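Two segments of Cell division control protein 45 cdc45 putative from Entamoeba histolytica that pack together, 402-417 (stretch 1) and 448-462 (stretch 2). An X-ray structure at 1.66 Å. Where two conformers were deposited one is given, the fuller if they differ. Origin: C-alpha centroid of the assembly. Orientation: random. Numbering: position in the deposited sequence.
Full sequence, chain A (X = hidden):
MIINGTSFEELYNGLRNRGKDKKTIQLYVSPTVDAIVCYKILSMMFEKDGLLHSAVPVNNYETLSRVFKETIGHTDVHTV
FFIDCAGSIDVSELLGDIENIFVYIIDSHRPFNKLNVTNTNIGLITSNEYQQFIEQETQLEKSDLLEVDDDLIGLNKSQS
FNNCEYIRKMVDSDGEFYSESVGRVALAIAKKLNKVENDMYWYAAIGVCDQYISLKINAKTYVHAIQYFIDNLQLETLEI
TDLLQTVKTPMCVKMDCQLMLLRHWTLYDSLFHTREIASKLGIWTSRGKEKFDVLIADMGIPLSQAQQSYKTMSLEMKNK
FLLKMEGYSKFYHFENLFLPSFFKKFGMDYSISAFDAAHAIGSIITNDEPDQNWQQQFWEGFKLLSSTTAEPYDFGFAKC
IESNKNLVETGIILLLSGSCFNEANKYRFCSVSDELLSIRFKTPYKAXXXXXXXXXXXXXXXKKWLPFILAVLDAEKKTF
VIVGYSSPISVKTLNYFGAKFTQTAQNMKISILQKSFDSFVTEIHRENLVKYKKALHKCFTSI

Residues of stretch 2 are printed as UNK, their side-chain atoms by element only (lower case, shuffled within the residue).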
ATOM      1  N   GLU A 402      12.924  -7.720   7.689  1.00 19.85           N
ATOM      2  CA  GLU A 402      14.142  -6.943   7.859  1.00 24.87           C
ATOM      3  C   GLU A 402      13.854  -5.441   7.868  1.00 20.44           C
ATOM      4  O   GLU A 402      14.389  -4.710   8.715  1.00 21.84           O
ATOM      5  CB  GLU A 402      15.143  -7.282   6.752  1.00 46.25           C
ATOM      6  CG  GLU A 402      16.457  -6.527   6.873  1.00 86.12           C
ATOM      7  CD  GLU A 402      17.456  -6.914   5.802  1.00119.89           C
ATOM      8  OE1 GLU A 402      17.112  -7.750   4.941  1.00131.30           O
ATOM      9  OE2 GLU A 402      18.588  -6.382   5.822  1.00131.73           O
ATOM     10  N   SER A 403      13.024  -4.968   6.933  0.52 19.31           N
ATOM     11  CA  SER A 403      12.726  -3.539   6.870  0.52 20.99           C
ATOM     12  C   SER A 403      12.043  -3.077   8.148  0.52 18.95           C
ATOM     13  O   SER A 403      12.399  -2.042   8.717  0.52 19.37           O
ATOM     14  CB  SER A 403      11.860  -3.230   5.650  0.52 22.34           C
ATOM     15  OG  SER A 403      12.556  -3.515   4.439  0.52 28.38           O
ATOM     16  N   ASN A 404      11.039  -3.818   8.608  1.00 18.62           N
ATOM     17  CA  ASN A 404      10.323  -3.404   9.801  1.00 18.57           C
ATOM     18  C   ASN A 404      11.210  -3.451  11.044  1.00 19.04           C
ATOM     19  O   ASN A 404      11.095  -2.583  11.914  1.00 19.19           O
ATOM     20  CB  ASN A 404       9.059  -4.250   9.965  1.00 18.84           C
ATOM     21  CG  ASN A 404       7.904  -3.707   9.140  1.00 23.66           C
ATOM     22  OD1 ASN A 404       7.226  -2.765   9.552  1.00 23.00           O
ATOM     23  ND2 ASN A 404       7.708  -4.255   7.962  1.00 22.28           N
ATOM     24  N   LYS A 405      12.136  -4.418  11.144  1.00 19.06           N
ATOM     25  CA  LYS A 405      13.047  -4.424  12.284  1.00 20.29           C
ATOM     26  C   LYS A 405      13.931  -3.180  12.281  1.00 19.95           C
ATOM     27  O   LYS A 405      14.171  -2.579  13.330  1.00 23.14           O
ATOM     28  CB  LYS A 405      13.889  -5.694  12.271  1.00 21.87           C
ATOM     29  CG  LYS A 405      13.060  -6.930  12.645  1.00 25.78           C
ATOM     30  CD  LYS A 405      13.804  -8.235  12.389  1.00 36.43           C
ATOM     31  CE  LYS A 405      14.862  -8.492  13.409  1.00 45.78           C
ATOM     32  NZ  LYS A 405      15.394  -9.880  13.269  1.00 51.11           N
ATOM     33  N   ASN A 406      14.415  -2.784  11.103  0.57 20.25           N
ATOM     34  CA  ASN A 406      15.270  -1.608  11.004  0.57 22.18           C
ATOM     35  C   ASN A 406      14.487  -0.327  11.282  0.57 22.83           C
ATOM     36  O   ASN A 406      14.970   0.563  12.004  0.57 25.40           O
ATOM     37  CB  ASN A 406      15.907  -1.553   9.616  0.57 24.77           C
ATOM     38  CG  ASN A 406      16.879  -0.412   9.470  0.57 33.60           C
ATOM     39  OD1 ASN A 406      17.491   0.026  10.444  0.57 48.07           O
ATOM     40  ND2 ASN A 406      17.025   0.084   8.246  0.57 35.06           N
ATOM     41  N   LEU A 407      13.292  -0.211  10.706  1.00 20.20           N
ATOM     42  CA  LEU A 407      12.511   1.019  10.836  1.00 19.81           C
ATOM     43  C   LEU A 407      12.021   1.224  12.266  1.00 20.29           C
ATOM     44  O   LEU A 407      12.123   2.331  12.811  1.00 20.76           O
ATOM     45  CB  LEU A 407      11.336   0.988   9.868  1.00 19.82           C
ATOM     46  CG  LEU A 407      11.723   1.061   8.403  1.00 24.17           C
ATOM     47  CD1 LEU A 407      10.527   0.719   7.527  1.00 26.41           C
ATOM     48  CD2 LEU A 407      12.268   2.456   8.081  1.00 26.13           C
ATOM     49  N   VAL A 408      11.482   0.171  12.892  1.00 20.99           N
ATOM     50  CA  VAL A 408      10.975   0.297  14.260  1.00 23.04           C
ATOM     51  C   VAL A 408      12.105   0.660  15.211  1.00 26.30           C
ATOM     52  O   VAL A 408      11.978   1.570  16.045  1.00 28.16           O
ATOM     53  CB  VAL A 408      10.258  -0.998  14.687  1.00 24.89           C
ATOM     54  CG1 VAL A 408      10.032  -1.002  16.218  1.00 29.66           C
ATOM     55  CG2 VAL A 408       8.961  -1.138  13.964  1.00 24.29           C
ATOM     56  N   GLU A 409      13.246  -0.022  15.083  1.00 25.81           N
ATOM     57  CA  GLU A 409      14.377   0.274  15.958  1.00 29.92           C
ATOM     58  C   GLU A 409      14.805   1.735  15.829  1.00 28.33           C
ATOM     59  O   GLU A 409      14.953   2.450  16.832  1.00 29.61           O
ATOM     60  CB  GLU A 409      15.543  -0.658  15.635  1.00 37.20           C
ATOM     61  CG  GLU A 409      16.807  -0.378  16.455  1.00 55.96           C
ATOM     62  CD  GLU A 409      17.944  -1.320  16.111  1.00 67.95           C
ATOM     63  OE1 GLU A 409      18.160  -2.289  16.867  1.00 71.06           O
ATOM     64  OE2 GLU A 409      18.610  -1.095  15.076  1.00 71.33           O
ATOM     65  N   THR A 410      15.046   2.195  14.590  1.00 25.37           N
ATOM     66  CA  THR A 410      15.444   3.586  14.400  1.00 27.37           C
ATOM     67  C   THR A 410      14.326   4.531  14.831  1.00 26.44           C
ATOM     68  O   THR A 410      14.578   5.551  15.491  1.00 25.86           O
ATOM     69  CB  THR A 410      15.787   3.820  12.923  1.00 31.59           C
ATOM     70  OG1 THR A 410      16.809   2.911  12.506  1.00 37.65           O
ATOM     71  CG2 THR A 410      16.261   5.257  12.683  1.00 31.61           C
ATOM     72  N   GLY A 411      13.091   4.202  14.474  1.00 24.86           N
ATOM     73  CA  GLY A 411      11.991   5.124  14.678  1.00 26.15           C
ATOM     74  C   GLY A 411      11.721   5.366  16.146  1.00 28.03           C
ATOM     75  O   GLY A 411      11.458   6.505  16.557  1.00 32.09           O
ATOM     76  N   ILE A 412      11.787   4.311  16.952  1.00 28.28           N
ATOM     77  CA  ILE A 412      11.628   4.448  18.393  1.00 34.83           C
ATOM     78  C   ILE A 412      12.650   5.430  18.940  1.00 35.85           C
ATOM     79  O   ILE A 412      12.319   6.310  19.742  1.00 35.77           O
ATOM     80  CB  ILE A 412      11.752   3.080  19.086  1.00 39.54           C
ATOM     81  CG1 ILE A 412      10.543   2.208  18.760  1.00 37.79           C
ATOM     82  CG2 ILE A 412      11.906   3.264  20.595  1.00 46.06           C
ATOM     83  CD1 ILE A 412      10.681   0.775  19.251  1.00 37.09           C
ATOM     84  N   ILE A 413      13.915   5.287  18.520  1.00 34.51           N
ATOM     85  CA  ILE A 413      14.959   6.199  18.994  1.00 32.76           C
ATOM     86  C   ILE A 413      14.595   7.638  18.657  1.00 29.17           C
ATOM     87  O   ILE A 413      14.677   8.536  19.505  1.00 29.96           O
ATOM     88  CB  ILE A 413      16.328   5.806  18.404  1.00 33.80           C
ATOM     89  CG1 ILE A 413      16.760   4.439  18.935  1.00 37.00           C
ATOM     90  CG2 ILE A 413      17.381   6.857  18.713  1.00 39.84           C
ATOM     91  CD1 ILE A 413      17.958   3.850  18.207  1.00 40.02           C
ATOM     92  N   LEU A 414      14.194   7.886  17.409  1.00 26.63           N
ATOM     93  CA  LEU A 414      13.967   9.257  16.979  1.00 27.99           C
ATOM     94  C   LEU A 414      12.775   9.890  17.691  1.00 32.05           C
ATOM     95  O   LEU A 414      12.823  11.067  18.054  1.00 35.72           O
ATOM     96  CB  LEU A 414      13.778   9.314  15.464  1.00 30.22           C
ATOM     97  CG  LEU A 414      15.029   8.980  14.653  1.00 33.67           C
ATOM     98  CD1 LEU A 414      14.693   8.925  13.172  1.00 33.78           C
ATOM     99  CD2 LEU A 414      16.136   9.966  14.912  1.00 34.91           C
ATOM    100  N   LEU A 415      11.695   9.132  17.891  1.00 34.43           N
ATOM    101  CA  LEU A 415      10.558   9.692  18.606  1.00 40.21           C
ATOM    102  C   LEU A 415      10.894   9.978  20.067  1.00 40.54           C
ATOM    103  O   LEU A 415      10.210  10.780  20.705  1.00 46.11           O
ATOM    104  CB  LEU A 415       9.363   8.753  18.526  1.00 42.91           C
ATOM    105  CG  LEU A 415       8.713   8.591  17.145  1.00 48.32           C
ATOM    106  CD1 LEU A 415       7.462   7.746  17.282  1.00 46.77           C
ATOM    107  CD2 LEU A 415       8.391   9.936  16.498  1.00 50.61           C
ATOM    108  N   LEU A 416      11.932   9.336  20.603  1.00 36.27           N
ATOM    109  CA  LEU A 416      12.359   9.583  21.982  1.00 41.84           C
ATOM    110  C   LEU A 416      13.446  10.645  22.073  1.00 49.73           C
ATOM    111  O   LEU A 416      13.461  11.432  23.024  1.00 53.34           O
ATOM    112  CB  LEU A 416      12.872   8.284  22.607  1.00 44.61           C
ATOM    113  CG  LEU A 416      11.831   7.300  23.144  1.00 50.27           C
ATOM    114  CD1 LEU A 416      10.608   7.242  22.269  1.00 53.07           C
ATOM    115  CD2 LEU A 416      12.452   5.908  23.273  1.00 52.32           C
ATOM    116  N   SER A 417      14.358  10.678  21.105  1.00 56.62           N
ATOM    117  CA  SER A 417      15.524  11.546  21.159  1.00 68.85           C
ATOM    118  C   SER A 417      15.531  12.621  20.090  1.00 64.28           C
ATOM    119  O   SER A 417      16.046  13.716  20.341  1.00 62.65           O
ATOM    120  CB  SER A 417      16.811  10.716  21.015  1.00 79.14           C
ATOM    121  OG  SER A 417      16.837   9.639  21.935  1.00 85.54           O
ATOM    122  N   UNK A 448      12.724   7.839   2.652  1.00 17.57           N
ATOM    123  CA  UNK A 448      11.290   7.779   2.370  1.00 18.04           C
ATOM    124  C   UNK A 448      10.620   6.715   3.233  1.00 19.71           C
ATOM    125  O   UNK A 448       9.526   6.929   3.767  1.00 17.54           O
ATOM    126  c   UNK A 448       9.923   9.498  -0.033  1.00 32.81           C
ATOM    127  c   UNK A 448      11.056   7.485   0.899  1.00 22.28           C
ATOM    128  c   UNK A 448      11.187   8.649  -0.085  1.00 32.95           C
ATOM    129  c   UNK A 448      11.457   8.153  -1.504  1.00 40.18           C
ATOM    130  N   UNK A 449      11.282   5.566   3.399  1.00 19.23           N
ATOM    131  CA  UNK A 449      10.693   4.515   4.225  1.00 18.44           C
ATOM    132  C   UNK A 449      10.605   4.943   5.674  1.00 19.22           C
ATOM    133  O   UNK A 449       9.624   4.645   6.362  1.00 18.51           O
ATOM    134  n   UNK A 449      13.358   1.402   1.944  1.00 23.73           N
ATOM    135  c   UNK A 449      11.514   3.226   4.097  1.00 18.39           C
ATOM    136  c   UNK A 449      12.259   1.361   2.661  1.00 24.02           C
ATOM    137  c   UNK A 449      11.467   2.623   2.720  1.00 21.55           C
ATOM    138  o   UNK A 449      11.894   0.353   3.267  1.00 26.04           O
ATOM    139  N   UNK A 450      11.642   5.631   6.164  1.00 18.89           N
ATOM    140  CA  UNK A 450      11.622   6.093   7.547  1.00 18.79           C
ATOM    141  C   UNK A 450      10.570   7.165   7.749  1.00 18.09           C
ATOM    142  O   UNK A 450       9.856   7.161   8.757  1.00 19.14           O
ATOM    143  c   UNK A 450      12.777   5.954  10.349  1.00 24.92           C
ATOM    144  c   UNK A 450      13.020   6.590   7.936  1.00 17.87           C
ATOM    145  c   UNK A 450      13.158   7.077   9.378  1.00 19.02           C
ATOM    146  c   UNK A 450      14.583   7.530   9.658  1.00 21.70           C
ATOM    147  N   UNK A 451      10.435   8.090   6.789  1.00 17.13           N
ATOM    148  CA  UNK A 451       9.412   9.126   6.910  1.00 18.47           C
ATOM    149  C   UNK A 451       8.015   8.511   6.985  1.00 21.05           C
ATOM    150  O   UNK A 451       7.175   8.972   7.766  1.00 19.30           O
ATOM    151  c   UNK A 451       9.487  10.091   5.734  1.00 20.05           C
ATOM    152  N   UNK A 452       7.746   7.495   6.153  1.00 18.65           N
ATOM    153  CA  UNK A 452       6.449   6.824   6.173  1.00 18.67           C
ATOM    154  C   UNK A 452       6.197   6.168   7.516  1.00 20.87           C
ATOM    155  O   UNK A 452       5.095   6.264   8.071  1.00 19.44           O
ATOM    156  o   UNK A 452       5.671   4.289   2.848  1.00 61.32           O
ATOM    157  c   UNK A 452       5.078   4.987   5.065  1.00 35.14           C
ATOM    158  c   UNK A 452       4.905   4.157   3.801  1.00 52.55           C
ATOM    159  n   UNK A 452       3.895   3.301   3.794  1.00 55.59           N
ATOM    160  c   UNK A 452       6.370   5.790   5.058  1.00 21.61           C
ATOM    161  N   UNK A 453       7.207   5.494   8.055  1.00 18.95           N
ATOM    162  CA  UNK A 453       7.060   4.880   9.366  1.00 16.69           C
ATOM    163  C   UNK A 453       6.787   5.934  10.433  1.00 16.45           C
ATOM    164  O   UNK A 453       5.913   5.750  11.298  1.00 18.42           O
ATOM    165  c   UNK A 453       8.227   3.512  11.119  1.00 19.81           C
ATOM    166  c   UNK A 453       7.975   2.556  13.699  1.00 22.48           C
ATOM    167  c   UNK A 453       8.296   4.054   9.726  1.00 17.91           C
ATOM    168  c   UNK A 453       7.414   1.857  12.657  1.00 24.34           C
ATOM    169  c   UNK A 453       7.525   2.339  11.373  1.00 23.61           C
ATOM    170  c   UNK A 453       8.771   4.205  12.175  1.00 21.11           C
ATOM    171  c   UNK A 453       8.664   3.722  13.461  1.00 21.66           C
ATOM    172  N   UNK A 454       7.600   7.009  10.456  1.00 15.46           N
ATOM    173  CA  UNK A 454       7.457   8.016  11.488  1.00 16.22           C
ATOM    174  C   UNK A 454       6.130   8.738  11.368  1.00 16.62           C
ATOM    175  O   UNK A 454       5.534   9.099  12.399  1.00 17.72           O
ATOM    176  c   UNK A 454       9.961   8.464  11.851  1.00 18.55           C
ATOM    177  c   UNK A 454      11.082   9.459  11.477  1.00 21.46           C
ATOM    178  c   UNK A 454       8.623   9.011  11.431  1.00 16.65           C
ATOM    179  c   UNK A 454      10.024   8.195  13.357  1.00 23.00           C
ATOM    180  N   UNK A 455       5.632   8.940  10.150  1.00 17.62           N
ATOM    181  CA  UNK A 455       4.342   9.584   9.989  1.00 17.96           C
ATOM    182  C   UNK A 455       3.270   8.806  10.733  1.00 18.49           C
ATOM    183  O   UNK A 455       2.443   9.384  11.452  1.00 18.52           O
ATOM    184  c   UNK A 455       3.997   9.691   8.495  1.00 18.59           C
ATOM    185  N   UNK A 456       3.273   7.473  10.571  1.00 15.99           N
ATOM    186  CA  UNK A 456       2.313   6.636  11.271  1.00 15.45           C
ATOM    187  C   UNK A 456       2.600   6.538  12.762  1.00 19.00           C
ATOM    188  O   UNK A 456       1.687   6.671  13.569  1.00 20.31           O
ATOM    189  c   UNK A 456       1.180   2.962  10.697  1.00 24.50           C
ATOM    190  o   UNK A 456       0.381   2.146  11.215  1.00 24.05           O
ATOM    191  c   UNK A 456       2.293   5.233  10.650  1.00 17.79           C
ATOM    192  c   UNK A 456       1.416   4.284  11.414  1.00 22.91           C
ATOM    193  o   UNK A 456       1.808   2.738   9.604  1.00 24.91           O
ATOM    194  N   UNK A 457       3.847   6.264  13.147  1.00 17.79           N
ATOM    195  CA  UNK A 457       4.165   6.063  14.557  1.00 17.36           C
ATOM    196  C   UNK A 457       3.861   7.296  15.393  1.00 17.30           C
ATOM    197  O   UNK A 457       3.301   7.177  16.490  1.00 17.75           O
ATOM    198  c   UNK A 457       5.641   5.688  14.721  1.00 17.42           C
ATOM    199  N   UNK A 458       4.242   8.475  14.915  1.00 17.30           N
ATOM    200  CA  UNK A 458       3.951   9.699  15.665  1.00 18.68           C
ATOM    201  C   UNK A 458       2.454   9.972  15.701  1.00 18.00           C
ATOM    202  O   UNK A 458       1.919  10.363  16.743  1.00 18.83           O
ATOM    203  o   UNK A 458       4.294  11.168  13.719  1.00 19.76           O
ATOM    204  c   UNK A 458       4.702  10.894  15.062  1.00 19.07           C
ATOM    205  N   UNK A 459       1.745   9.732  14.585  1.00 16.83           N
ATOM    206  CA  UNK A 459       0.300   9.958  14.578  1.00 16.88           C
ATOM    207  C   UNK A 459      -0.417   9.060  15.555  1.00 17.92           C
ATOM    208  O   UNK A 459      -1.358   9.496  16.235  1.00 18.07           O
ATOM    209  o   UNK A 459       0.218  10.718  12.277  1.00 18.24           O
ATOM    210  c   UNK A 459      -0.260   9.738  13.170  1.00 17.58           C
ATOM    211  N   UNK A 460      -0.003   7.789  15.639  1.00 17.56           N
ATOM    212  CA  UNK A 460      -0.616   6.901  16.632  1.00 18.84           C
ATOM    213  C   UNK A 460      -0.255   7.304  18.055  1.00 19.46           C
ATOM    214  O   UNK A 460      -1.096   7.219  18.966  1.00 19.93           O
ATOM    215  n   UNK A 460      -2.524   2.086  12.125  1.00 27.78           N
ATOM    216  c   UNK A 460      -0.189   5.457  16.340  1.00 17.06           C
ATOM    217  c   UNK A 460      -2.204   2.518  13.348  1.00 25.82           C
ATOM    218  c   UNK A 460      -0.483   3.402  14.875  1.00 18.19           C
ATOM    219  n   UNK A 460      -3.123   2.525  14.318  1.00 28.83           N
ATOM    220  c   UNK A 460      -0.707   4.930  15.014  1.00 18.00           C
ATOM    221  n   UNK A 460      -0.975   2.890  13.592  1.00 19.83           N
ATOM    222  N   UNK A 461       0.977   7.733  18.277  1.00 18.35           N
ATOM    223  CA  UNK A 461       1.411   8.078  19.634  1.00 20.14           C
ATOM    224  C   UNK A 461       0.616   9.259  20.177  1.00 19.78           C
ATOM    225  O   UNK A 461       0.241   9.280  21.355  1.00 20.68           O
ATOM    226  c   UNK A 461       6.504   7.092  21.520  1.00 54.85           C
ATOM    227  n   UNK A 461       7.479   7.978  21.648  1.00 55.14           N
ATOM    228  n   UNK A 461       5.274   7.501  21.238  1.00 41.78           N
ATOM    229  c   UNK A 461       4.894   8.886  21.042  1.00 31.83           C
ATOM    230  n   UNK A 461       6.752   5.800  21.674  1.00 62.61           N
ATOM    231  c   UNK A 461       2.902   8.387  19.630  1.00 22.65           C
ATOM    232  c   UNK A 461       3.390   9.017  20.936  1.00 26.88           C
ATOM    233  N   UNK A 462       0.326  10.242  19.322  1.00 19.90           N
ATOM    234  CA  UNK A 462      -0.358  11.455  19.754  1.00 20.85           C
ATOM    235  C   UNK A 462      -1.809  11.525  19.316  1.00 22.61           C
ATOM    236  O   UNK A 462      -2.499  12.513  19.643  1.00 24.37           O
ATOM    237  c   UNK A 462       1.825  12.666  19.834  1.00 23.41           C
ATOM    238  c   UNK A 462       2.035  12.803  21.211  1.00 26.90           C
ATOM    239  c   UNK A 462       0.427  12.673  19.267  1.00 21.57           C
ATOM    240  c   UNK A 462       4.388  12.608  20.902  1.00 35.01           C
ATOM    241  o   UNK A 462       5.658  12.576  21.438  1.00 41.52           O
ATOM    242  c   UNK A 462       2.923  12.505  19.024  1.00 26.22           C
ATOM    243  c   UNK A 462       3.308  12.760  21.742  1.00 32.71           C
ATOM    244  c   UNK A 462       4.200  12.469  19.544  1.00 29.50           C
TER
HETATM  245  O   HOH W   1      12.031  -2.239   2.157  1.00 27.54           O

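Position 448 carries four carbons, forked at the second, and lies out of reach of stretch 1; it is L448. At 449 three carbons end in one oxygen and one nitrogen, the pattern of an amide. Its CA-to-CB bond points toward stretch 1, where the side chain lies near S403 and L407, and it is Q449. A water bridges the helices here, 2.7 Å from S403 OG and donating to Q449 OE1 at 2.8 Å. Position 450 again has four carbons forked at the second, and its end meets L407, T410 and L414: this is L450, whose CD2 lies 3.8 Å from L414 CD1. A single carbon at 451, directed away from stretch 1, gives A451.

Position 452 repeats the three carbons with a terminal oxygen and nitrogen but is exposed and makes no contact, and is Q452. At 453 one carbon leads to a ring of six carbons without a heteroatom, which packs against L407, V408 and G411, so the residue is F453. L407 O and V408 N lie over one face of the ring, and V408 CG2 approaches F453 CE1 to 3.6 Å. Position 454, four carbons forked at the second, reaches G411, L414 and L415; as L454 it brings CD2 within 3.9 Å of G411 CA. A lone carbon at 455, out of reach, marks A455.

Three carbons bearing two oxygens at 456 form a carboxylate, E456, which stays clear of stretch 1. The single carbon of 457 points toward stretch 1 and meets L415, and A457 CB packs 3.8 Å from L415 CD1. At 458 one carbon and one oxygen lie beside L415; this is S458, its OG donating to L454 O at 2.7 Å. The same pair of atoms at 459 is out of reach of stretch 1, and is S459; its OG donates to A455 O at 2.7 Å. Position 460 has three carbons, a nitrogen and a carbon with two more nitrogens, out of reach of stretch 1: R460, in a salt bridge of 2.8 Å between its NE and E456 OE2. The same guanidinium pattern at 461 reaches L415 and L416, and is R461; L415 CD1 lies over one face and L416 CD1 at the edge, 3.3 Å from NH1 of R461. At 462 one carbon leads to a six-carbon ring bearing one oxygen, which stops short of contact with stretch 1; it is Y462.

The helices cross at -62°, with axes 9.9 Å apart, and no direct hydrogen bond joins them. The direct contact is mainly apolar, formed by leucines of both helices with V408, F453 and A457. G411 lets F453 in close: an ideal CB there would lie 2.3 Å from F453 CE2, a clash. Further along, L415 is a knob in the hole formed by L454, A457, S458 and R461.

Stretch 2, residues 448-462: LQLAQFLAEASSRRY
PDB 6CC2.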